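Local coordinates for protein lipase (Pelosinus fermentans, PDB 5AH0) that probably hydrolyses ester bonds as a zinc-containing lipase of the alpha/beta-hydrolase clan, cleaving the polyester poly(butylene adipate-co-terephthalate), at residues A[243-255]-A[323-335]. Residues are numbered along the deposited sequence; the frame is centred on the assembly and turned at random.
Sequences GARVLNQWVKAQS and QNGPKIWSSDKIV
Arg245 of helix 241-250 covers one face of the Trp329 indole, while Gln249 of the same helix lies alongside, NE2 above the rim of the opposite face. The guanidinium of Arg245 is almost parallel to the ring, the planes 4° apart, and sits off-centre, with CZ 4.3 Å from the centroid of the six-membered ring. With CG anti to the backbone N (chi1 -153°), the aliphatic part of Arg245 runs across the five-membered ring in a CH-pi contact before reaching this cation-pi stack; its other flank meets Ile328, CG to CG2 at 3.5 Å. Gln249 extends alongside the indole, its amide tilted 41° to it.

Deeper in, Asn248 ND2 donates to Ile328 O at 2.8 Å, in the plane of that carbonyl and on a lone pair, while Pro326 CB packs 3.6 Å from ND2. Beyond the helix, Ala253 N donates to Asp332 OD1 (2.8 Å), approaching from above the carboxylate plane.

Second-shell bonds fix these groups: Gly303 O receives Arg245 NH2, Arg121 donates to Asn248 OD1, His163 O takes a second bond from ND2, and Trp346 NE1 holds Asp332 OD2. Ser330 OG accepts from Asp332 N, an ST turn that begins at Ser330, the last residue of the type II beta turn from Lys327. Together they join helix 241-250 to the loop leading into strand 334-336 of the parallel sheet, a helix-to-loop contact within the alpha/beta-hydrolase fold.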
ATOM      1  N   GLY A 243      -1.578  12.337   9.490  1.00 66.99           N
ATOM      2  CA  GLY A 243      -0.304  11.939   8.924  1.00 66.08           C
ATOM      3  C   GLY A 243      -0.223  12.001   7.409  1.00 64.42           C
ATOM      4  O   GLY A 243       0.827  12.323   6.844  1.00 66.26           O
ATOM      5  N   ALA A 244      -1.330  11.697   6.740  1.00 63.48           N
ATOM      6  CA  ALA A 244      -1.339  11.695   5.280  1.00 62.02           C
ATOM      7  C   ALA A 244      -1.103  13.116   4.783  1.00 66.79           C
ATOM      8  O   ALA A 244      -0.328  13.363   3.850  1.00 66.07           O
ATOM      9  CB  ALA A 244      -2.651  11.145   4.751  1.00 51.26           C
ATOM     10  N   ARG A 245      -1.799  14.032   5.440  1.00 67.07           N
ATOM     11  CA  ARG A 245      -1.654  15.458   5.257  1.00 63.63           C
ATOM     12  C   ARG A 245      -0.187  15.823   5.211  1.00 69.22           C
ATOM     13  O   ARG A 245       0.277  16.485   4.280  1.00 74.49           O
ATOM     14  CB  ARG A 245      -2.354  16.171   6.408  1.00 64.37           C
ATOM     15  CG  ARG A 245      -2.849  17.524   6.076  1.00 72.27           C
ATOM     16  CD  ARG A 245      -3.805  18.052   7.121  1.00 74.76           C
ATOM     17  NE  ARG A 245      -3.317  17.943   8.491  1.00 73.49           N
ATOM     18  CZ  ARG A 245      -3.857  18.606   9.506  1.00 75.35           C
ATOM     19  NH1 ARG A 245      -4.874  19.426   9.282  1.00 72.94           N
ATOM     20  NH2 ARG A 245      -3.378  18.464  10.735  1.00 79.61           N
ATOM     21  N   VAL A 246       0.540  15.363   6.225  1.00 66.95           N
ATOM     22  CA  VAL A 246       1.963  15.627   6.358  1.00 65.16           C
ATOM     23  C   VAL A 246       2.731  15.074   5.166  1.00 65.32           C
ATOM     24  O   VAL A 246       3.574  15.764   4.576  1.00 69.73           O
ATOM     25  CB  VAL A 246       2.519  15.023   7.664  1.00 64.74           C
ATOM     26  CG1 VAL A 246       4.037  15.154   7.717  1.00 65.37           C
ATOM     27  CG2 VAL A 246       1.881  15.699   8.866  1.00 65.92           C
ATOM     28  N   LEU A 247       2.447  13.822   4.818  1.00 61.37           N
ATOM     29  CA  LEU A 247       3.106  13.183   3.681  1.00 63.71           C
ATOM     30  C   LEU A 247       2.873  13.986   2.399  1.00 67.35           C
ATOM     31  O   LEU A 247       3.779  14.151   1.582  1.00 70.98           O
ATOM     32  CB  LEU A 247       2.605  11.744   3.513  1.00 59.56           C
ATOM     33  CG  LEU A 247       3.378  10.808   2.584  1.00 57.62           C
ATOM     34  CD1 LEU A 247       4.662  10.382   3.251  1.00 55.66           C
ATOM     35  CD2 LEU A 247       2.534   9.589   2.219  1.00 56.75           C
ATOM     36  N   ASN A 248       1.657  14.501   2.248  1.00 65.37           N
ATOM     37  CA  ASN A 248       1.260  15.243   1.059  1.00 67.61           C
ATOM     38  C   ASN A 248       2.073  16.504   0.814  1.00 74.75           C
ATOM     39  O   ASN A 248       2.189  16.956  -0.321  1.00 79.34           O
ATOM     40  CB  ASN A 248      -0.219  15.621   1.157  1.00 69.85           C
ATOM     41  CG  ASN A 248      -1.136  14.454   0.876  1.00 72.59           C
ATOM     42  OD1 ASN A 248      -0.680  13.321   0.718  1.00 75.90           O
ATOM     43  ND2 ASN A 248      -2.440  14.717   0.833  1.00 70.59           N
ATOM     44  N   GLN A 249       2.633  17.071   1.875  1.00 76.39           N
ATOM     45  CA  GLN A 249       3.387  18.309   1.757  1.00 78.84           C
ATOM     46  C   GLN A 249       4.658  18.124   0.949  1.00 81.38           C
ATOM     47  O   GLN A 249       5.079  19.032   0.237  1.00 82.09           O
ATOM     48  CB  GLN A 249       3.725  18.867   3.136  1.00 81.94           C
ATOM     49  CG  GLN A 249       2.687  19.840   3.673  1.00 85.30           C
ATOM     50  CD  GLN A 249       3.026  20.340   5.064  1.00 89.98           C
ATOM     51  OE1 GLN A 249       3.450  19.566   5.925  1.00 91.78           O
ATOM     52  NE2 GLN A 249       2.837  21.640   5.295  1.00 89.64           N
ATOM     53  N   TRP A 250       5.272  16.948   1.058  1.00 82.20           N
ATOM     54  CA  TRP A 250       6.585  16.734   0.454  1.00 83.97           C
ATOM     55  C   TRP A 250       6.636  15.596  -0.574  1.00 81.19           C
ATOM     56  O   TRP A 250       7.652  15.417  -1.255  1.00 78.99           O
ATOM     57  CB  TRP A 250       7.621  16.485   1.551  1.00 83.03           C
ATOM     58  CG  TRP A 250       7.516  15.141   2.199  1.00 75.97           C
ATOM     59  CD1 TRP A 250       6.677  14.778   3.208  1.00 69.93           C
ATOM     60  CD2 TRP A 250       8.298  13.982   1.887  1.00 73.35           C
ATOM     61  NE1 TRP A 250       6.879  13.460   3.541  1.00 68.24           N
ATOM     62  CE2 TRP A 250       7.868  12.947   2.744  1.00 69.67           C
ATOM     63  CE3 TRP A 250       9.318  13.718   0.965  1.00 70.97           C
ATOM     64  CZ2 TRP A 250       8.424  11.665   2.705  1.00 69.71           C
ATOM     65  CZ3 TRP A 250       9.869  12.443   0.926  1.00 70.24           C
ATOM     66  CH2 TRP A 250       9.420  11.432   1.793  1.00 68.69           C
ATOM     67  N   VAL A 251       5.555  14.826  -0.689  1.00 77.88           N
ATOM     68  CA  VAL A 251       5.473  13.802  -1.734  1.00 74.16           C
ATOM     69  C   VAL A 251       4.560  14.289  -2.856  1.00 74.79           C
ATOM     70  O   VAL A 251       3.332  14.255  -2.741  1.00 77.65           O
ATOM     71  CB  VAL A 251       4.973  12.459  -1.187  1.00 71.27           C
ATOM     72  CG1 VAL A 251       4.874  11.438  -2.303  1.00 71.87           C
ATOM     73  CG2 VAL A 251       5.907  11.958  -0.101  1.00 71.62           C
ATOM     74  N   LYS A 252       5.176  14.754  -3.936  1.00 76.10           N
ATOM     75  CA  LYS A 252       4.466  15.478  -4.976  1.00 76.71           C
ATOM     76  C   LYS A 252       4.430  14.693  -6.271  1.00 76.19           C
ATOM     77  O   LYS A 252       5.256  13.807  -6.493  1.00 78.22           O
ATOM     78  CB  LYS A 252       5.116  16.846  -5.220  1.00 79.79           C
ATOM     79  CG  LYS A 252       5.292  17.717  -3.981  1.00 79.82           C
ATOM     80  CD  LYS A 252       6.177  18.911  -4.317  1.00 84.61           C
ATOM     81  CE  LYS A 252       6.402  19.845  -3.132  1.00 84.83           C
ATOM     82  NZ  LYS A 252       5.345  20.890  -3.065  1.00 83.92           N
ATOM     83  N   ALA A 253       3.475  15.028  -7.130  1.00 74.99           N
ATOM     84  CA  ALA A 253       3.341  14.338  -8.402  1.00 75.75           C
ATOM     85  C   ALA A 253       4.525  14.689  -9.286  1.00 79.29           C
ATOM     86  O   ALA A 253       4.774  15.863  -9.548  1.00 80.37           O
ATOM     87  CB  ALA A 253       2.030  14.706  -9.081  1.00 74.07           C
ATOM     88  N   GLN A 254       5.267  13.673  -9.718  1.00 79.31           N
ATOM     89  CA  GLN A 254       6.407  13.887 -10.606  1.00 79.51           C
ATOM     90  C   GLN A 254       5.959  14.175 -12.030  1.00 81.90           C
ATOM     91  O   GLN A 254       4.881  13.763 -12.451  1.00 81.58           O
ATOM     92  CB  GLN A 254       7.344  12.681 -10.563  1.00 75.53           C
ATOM     93  CG  GLN A 254       7.698  12.281  -9.140  1.00 76.37           C
ATOM     94  CD  GLN A 254       8.578  13.314  -8.451  1.00 81.07           C
ATOM     95  OE1 GLN A 254       9.257  14.107  -9.107  1.00 80.67           O
ATOM     96  NE2 GLN A 254       8.541  13.330  -7.123  1.00 81.92           N
ATOM     97  N   SER A 255       6.819  14.856 -12.775  1.00 87.42           N
ATOM     98  CA  SER A 255       6.496  15.335 -14.113  1.00 90.20           C
ATOM     99  C   SER A 255       6.484  14.234 -15.158  1.00 88.88           C
ATOM    100  O   SER A 255       5.719  14.295 -16.118  1.00 89.31           O
ATOM    101  CB  SER A 255       7.502  16.407 -14.534  1.00 96.43           C
ATOM    102  OG  SER A 255       7.543  17.449 -13.579  1.00100.08           O
ATOM    103  N   GLN A 323      -9.482   8.991  -2.195  1.00 52.36           N
ATOM    104  CA  GLN A 323      -8.826   8.036  -3.104  1.00 46.47           C
ATOM    105  C   GLN A 323      -8.539   8.534  -4.528  1.00 47.55           C
ATOM    106  O   GLN A 323      -7.805   7.883  -5.261  1.00 49.17           O
ATOM    107  CB  GLN A 323      -9.668   6.767  -3.232  1.00 45.06           C
ATOM    108  CG  GLN A 323     -10.042   6.054  -1.932  1.00 43.75           C
ATOM    109  CD  GLN A 323     -10.906   4.841  -2.221  1.00 47.74           C
ATOM    110  OE1 GLN A 323     -10.987   4.402  -3.361  1.00 54.45           O
ATOM    111  NE2 GLN A 323     -11.606   4.336  -1.213  1.00 48.09           N
ATOM    112  N   ASN A 324      -9.111   9.658  -4.944  1.00 47.78           N
ATOM    113  CA  ASN A 324      -8.875  10.104  -6.317  1.00 49.67           C
ATOM    114  C   ASN A 324      -7.497  10.729  -6.467  1.00 56.54           C
ATOM    115  O   ASN A 324      -7.014  10.928  -7.577  1.00 58.92           O
ATOM    116  CB  ASN A 324      -9.942  11.093  -6.785  1.00 49.32           C
ATOM    117  CG  ASN A 324     -10.048  12.315  -5.897  1.00 54.14           C
ATOM    118  OD1 ASN A 324      -9.303  12.477  -4.929  1.00 59.80           O
ATOM    119  ND2 ASN A 324     -10.953  13.209  -6.254  1.00 55.01           N
ATOM    120  N   GLY A 325      -6.876  11.067  -5.341  1.00 57.92           N
ATOM    121  CA  GLY A 325      -5.559  11.671  -5.355  1.00 57.61           C
ATOM    122  C   GLY A 325      -5.351  12.501  -4.109  1.00 58.03           C
ATOM    123  O   GLY A 325      -6.316  12.824  -3.416  1.00 53.67           O
ATOM    124  N   PRO A 326      -4.087  12.841  -3.810  1.00 59.86           N
ATOM    125  CA  PRO A 326      -3.781  13.656  -2.636  1.00 61.14           C
ATOM    126  C   PRO A 326      -4.243  15.083  -2.845  1.00 64.64           C
ATOM    127  O   PRO A 326      -3.821  15.715  -3.814  1.00 69.08           O
ATOM    128  CB  PRO A 326      -2.258  13.576  -2.537  1.00 62.76           C
ATOM    129  CG  PRO A 326      -1.800  13.280  -3.920  1.00 61.60           C
ATOM    130  CD  PRO A 326      -2.879  12.469  -4.566  1.00 58.27           C
ATOM    131  N   LYS A 327      -5.109  15.570  -1.960  1.00 61.66           N
ATOM    132  CA  LYS A 327      -5.639  16.922  -2.054  1.00 63.99           C
ATOM    133  C   LYS A 327      -5.191  17.804  -0.901  1.00 66.87           C
ATOM    134  O   LYS A 327      -4.824  18.965  -1.093  1.00 74.47           O
ATOM    135  CB  LYS A 327      -7.169  16.905  -2.103  1.00 63.85           C
ATOM    136  CG  LYS A 327      -7.759  16.623  -3.467  1.00 63.72           C
ATOM    137  CD  LYS A 327      -8.331  15.245  -3.513  1.00 66.31           C
ATOM    138  CE  LYS A 327      -9.411  15.071  -2.484  1.00 66.74           C
ATOM    139  NZ  LYS A 327      -9.795  13.644  -2.437  1.00 66.07           N
ATOM    140  N   ILE A 328      -5.243  17.249   0.302  1.00 61.56           N
ATOM    141  CA  ILE A 328      -4.996  18.019   1.508  1.00 59.91           C
ATOM    142  C   ILE A 328      -3.504  18.282   1.688  1.00 63.85           C
ATOM    143  O   ILE A 328      -2.701  17.354   1.680  1.00 63.53           O
ATOM    144  CB  ILE A 328      -5.573  17.291   2.731  1.00 58.52           C
ATOM    145  CG1 ILE A 328      -7.036  16.925   2.479  1.00 59.82           C
ATOM    146  CG2 ILE A 328      -5.507  18.146   3.959  1.00 56.75           C
ATOM    147  CD1 ILE A 328      -7.679  16.215   3.638  1.00 59.58           C
ATOM    148  N   TRP A 329      -3.147  19.559   1.833  1.00 68.21           N
ATOM    149  CA  TRP A 329      -1.753  20.009   1.891  1.00 69.29           C
ATOM    150  C   TRP A 329      -0.977  19.523   0.675  1.00 72.85           C
ATOM    151  O   TRP A 329       0.212  19.189   0.767  1.00 75.20           O
ATOM    152  CB  TRP A 329      -1.060  19.538   3.165  1.00 68.48           C
ATOM    153  CG  TRP A 329      -1.559  20.188   4.399  1.00 73.07           C
ATOM    154  CD1 TRP A 329      -2.637  21.020   4.517  1.00 74.16           C
ATOM    155  CD2 TRP A 329      -0.998  20.072   5.711  1.00 74.72           C
ATOM    156  NE1 TRP A 329      -2.787  21.420   5.822  1.00 73.02           N
ATOM    157  CE2 TRP A 329      -1.794  20.853   6.576  1.00 73.96           C
ATOM    158  CE3 TRP A 329       0.091  19.369   6.241  1.00 72.81           C
ATOM    159  CZ2 TRP A 329      -1.526  20.961   7.942  1.00 71.74           C
ATOM    160  CZ3 TRP A 329       0.358  19.480   7.594  1.00 71.64           C
ATOM    161  CH2 TRP A 329      -0.451  20.270   8.431  1.00 71.34           C
ATOM    162  N   SER A 330      -1.650  19.478  -0.467  1.00 71.47           N
ATOM    163  CA  SER A 330      -1.006  19.019  -1.685  1.00 71.81           C
ATOM    164  C   SER A 330      -1.299  19.975  -2.834  1.00 78.69           C
ATOM    165  O   SER A 330      -2.313  20.683  -2.825  1.00 80.53           O
ATOM    166  CB  SER A 330      -1.461  17.602  -2.043  1.00 61.64           C
ATOM    167  OG  SER A 330      -0.736  17.112  -3.161  1.00 58.46           O
ATOM    168  N   SER A 331      -0.396  20.013  -3.807  1.00 80.09           N
ATOM    169  CA  SER A 331      -0.605  20.822  -4.999  1.00 83.35           C
ATOM    170  C   SER A 331      -0.789  19.955  -6.237  1.00 84.47           C
ATOM    171  O   SER A 331      -0.903  20.473  -7.345  1.00 89.34           O
ATOM    172  CB  SER A 331       0.560  21.788  -5.189  1.00 82.93           C
ATOM    173  OG  SER A 331       0.689  22.611  -4.045  1.00 81.41           O
ATOM    174  N   ASP A 332      -0.800  18.639  -6.039  1.00 80.16           N
ATOM    175  CA  ASP A 332      -1.011  17.688  -7.124  1.00 77.95           C
ATOM    176  C   ASP A 332      -2.258  18.035  -7.926  1.00 80.23           C
ATOM    177  O   ASP A 332      -3.306  18.320  -7.359  1.00 82.17           O
ATOM    178  CB  ASP A 332      -1.132  16.262  -6.570  1.00 74.61           C
ATOM    179  CG  ASP A 332       0.213  15.659  -6.185  1.00 77.58           C
ATOM    180  OD1 ASP A 332       1.211  16.415  -6.156  1.00 83.62           O
ATOM    181  OD2 ASP A 332       0.271  14.433  -5.911  1.00 71.71           O
ATOM    182  N   LYS A 333      -2.154  17.998  -9.250  1.00 81.84           N
ATOM    183  CA  LYS A 333      -3.320  18.254 -10.087  1.00 83.56           C
ATOM    184  C   LYS A 333      -4.119  16.973 -10.288  1.00 76.46           C
ATOM    185  O   LYS A 333      -3.577  15.941 -10.677  1.00 74.48           O
ATOM    186  CB  LYS A 333      -2.924  18.848 -11.446  1.00 89.54           C
ATOM    187  CG  LYS A 333      -2.439  20.289 -11.393  1.00 97.50           C
ATOM    188  CD  LYS A 333      -2.096  20.802 -12.785  1.00104.60           C
ATOM    189  CE  LYS A 333      -1.651  22.257 -12.750  1.00112.03           C
ATOM    190  NZ  LYS A 333      -1.222  22.762 -14.091  1.00116.79           N
ATOM    191  N   ILE A 334      -5.412  17.033 -10.007  1.00 73.83           N
ATOM    192  CA  ILE A 334      -6.253  15.864 -10.198  1.00 70.67           C
ATOM    193  C   ILE A 334      -7.234  16.132 -11.322  1.00 71.12           C
ATOM    194  O   ILE A 334      -7.921  17.147 -11.330  1.00 77.07           O
ATOM    195  CB  ILE A 334      -6.990  15.494  -8.910  1.00 67.06           C
ATOM    196  CG1 ILE A 334      -5.970  15.247  -7.805  1.00 65.36           C
ATOM    197  CG2 ILE A 334      -7.853  14.256  -9.117  1.00 65.29           C
ATOM    198  CD1 ILE A 334      -6.588  14.943  -6.485  1.00 65.14           C
ATOM    199  N   VAL A 335      -7.300  15.194 -12.256  1.00 67.91           N
ATOM    200  CA  VAL A 335      -8.048  15.350 -13.495  1.00 71.66           C
ATOM    201  C   VAL A 335      -8.989  14.172 -13.746  1.00 73.73           C
ATOM    202  O   VAL A 335      -8.671  13.035 -13.401  1.00 75.43           O
ATOM    203  CB  VAL A 335      -7.063  15.497 -14.681  1.00 74.02           C
ATOM    204  CG1 VAL A 335      -7.757  15.350 -16.022  1.00 76.75           C
ATOM    205  CG2 VAL A 335      -6.310  16.819 -14.583  1.00 76.82           C
TER